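Local atomic coordinates of HTH cro/C1-type domain-containing protein (PDB entry 7CSV), a protein that acts as the antitoxin HigA of Pseudomonas aeruginosa, a dimeric regulatory factor that recognises specific pseudopalindromic DNA motifs. Residues Ala28-Ala31 against Arg32-Val36. Residues are numbered along the deposited sequence; the frame is centred on the assembly and turned at random.
Sequences AALA and RALKV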
loop_
_atom_site.group_PDB
_atom_site.type_symbol
_atom_site.label_atom_id
_atom_site.label_comp_id
_atom_site.label_asym_id
_atom_site.label_seq_id
_atom_site.Cartn_x
_atom_site.Cartn_y
_atom_site.Cartn_z
ATOM N N ALA A 28 -8.653 -20.794 9.184
ATOM C CA ALA A 28 -8.170 -21.070 10.535
ATOM C C ALA A 28 -6.817 -21.767 10.513
ATOM O O ALA A 28 -5.933 -21.438 11.318
ATOM C CB ALA A 28 -9.195 -21.911 11.296
ATOM N N ALA A 29 -6.639 -22.742 9.615
ATOM C CA ALA A 29 -5.348 -23.407 9.487
ATOM C C ALA A 29 -4.271 -22.426 9.048
ATOM O O ALA A 29 -3.111 -22.535 9.466
ATOM C CB ALA A 29 -5.456 -24.571 8.501
ATOM N N LEU A 30 -4.636 -21.460 8.197
ATOM C CA LEU A 30 -3.679 -20.434 7.807
ATOM C C LEU A 30 -3.312 -19.552 8.993
ATOM O O LEU A 30 -2.136 -19.234 9.193
ATOM C CB LEU A 30 -4.242 -19.579 6.668
ATOM C CG LEU A 30 -3.340 -18.410 6.251
ATOM C CD1 LEU A 30 -2.021 -18.915 5.713
ATOM C CD2 LEU A 30 -4.021 -17.522 5.215
ATOM N N ALA A 31 -4.304 -19.161 9.804
ATOM C CA ALA A 31 -4.009 -18.331 10.968
ATOM C C ALA A 31 -3.055 -19.036 11.923
ATOM O O ALA A 31 -2.114 -18.422 12.439
ATOM C CB ALA A 31 -5.297 -17.945 11.686
ATOM N N ARG A 32 -3.278 -20.332 12.156
ATOM C CA ARG A 32 -2.402 -21.094 13.043
ATOM C C ARG A 32 -0.983 -21.168 12.501
ATOM O O ARG A 32 -0.014 -21.177 13.282
ATOM C CB ARG A 32 -2.978 -22.495 13.254
ATOM C CG ARG A 32 -4.123 -22.526 14.262
ATOM C CD ARG A 32 -4.504 -23.948 14.683
ATOM N NE ARG A 32 -4.878 -24.793 13.549
ATOM C CZ ARG A 32 -6.105 -24.883 13.044
ATOM N NH1 ARG A 32 -7.101 -24.178 13.571
ATOM N NH2 ARG A 32 -6.340 -25.684 12.011
ATOM N N ALA A 33 -0.836 -21.217 11.173
ATOM C CA ALA A 33 0.485 -21.295 10.564
ATOM C C ALA A 33 1.188 -19.951 10.583
ATOM O O ALA A 33 2.415 -19.886 10.725
ATOM C CB ALA A 33 0.386 -21.823 9.132
ATOM N N LEU A 34 0.436 -18.864 10.403
ATOM C CA LEU A 34 1.046 -17.545 10.453
ATOM C C LEU A 34 1.270 -17.036 11.867
ATOM O O LEU A 34 1.914 -15.991 12.029
ATOM C CB LEU A 34 0.174 -16.542 9.702
ATOM C CG LEU A 34 -0.106 -16.859 8.236
ATOM C CD1 LEU A 34 -0.972 -15.761 7.628
ATOM C CD2 LEU A 34 1.194 -16.988 7.495
ATOM N N LYS A 35 0.739 -17.727 12.880
ATOM C CA LYS A 35 0.811 -17.280 14.270
ATOM C C LYS A 35 0.077 -15.951 14.458
ATOM O O LYS A 35 0.563 -15.024 15.108
ATOM C CB LYS A 35 2.265 -17.190 14.750
ATOM C CG LYS A 35 3.129 -18.419 14.402
ATOM C CD LYS A 35 2.500 -19.722 14.891
ATOM C CE LYS A 35 3.145 -20.940 14.239
ATOM N NZ LYS A 35 2.405 -22.196 14.586
ATOM N N VAL A 36 -1.118 -15.867 13.876
ATOM C CA VAL A 36 -2.027 -14.746 14.066
ATOM C C VAL A 36 -3.371 -15.301 14.519
ATOM O O VAL A 36 -3.660 -16.492 14.369
ATOM C CB VAL A 36 -2.192 -13.891 12.786
ATOM C CG1 VAL A 36 -0.847 -13.299 12.377
ATOM C CG2 VAL A 36 -2.740 -14.740 11.667
#
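Val36 reaches back over the end of helix 27-34: its N gives a hydrogen bond to Ala31 O at 3.1 Å, fairly straight at 166° (N-H...O). This is the 6→1 closure, in which the NH of Val36, the second residue past the last helical one, Leu34, satisfies Ala31 O. In the preceding turns the usual i to i+4 ladder runs from Arg32 N to Ala28 O (3.0 Å), from Ala33 N to Ala29 O, more bent, and from Leu34 N to Leu30 O (2.9 Å). Leu30 O also takes a weak second bond from Ala33 N, and at the start of the helix Ala29 N is taken up by Ser26 OG. Near the end of the ladder, Arg32 O receives Lys35 NZ at 2.9 Å, the lysine chain swinging across the end of the helix, while Leu34 O has a weak bond from Arg58 NH1.

The Arg32 side chain runs back toward the preceding turn, and its bend at chi3 (-57°) lays one guanidinium face over Ala28 O and Ala29 CA. Ala29 CA sits 3.5 Å from Arg32 NH2, over the plane and offset toward the rim.

On the buried side Leu30 extends with CG anti to the backbone N (chi1 176°), and its CD1 lies 3.8 Å from Leu34 CG as the two side chains cross at a slant. Both leucines also touch Tyr62 of helix 53-63. Ala31 CB and Val36 CG2 meet at 4.1 Å, and both side chains rest on Val41 of helix 38-45.

Positive phi at Lys35, the 6→1 bond and the apolar contact between Ala31 and Val36 mark a Schellman motif, which ends helix 27-34 and turns the chain toward helix 38-45 within the helix-turn-helix of this Cro/C1-type domain.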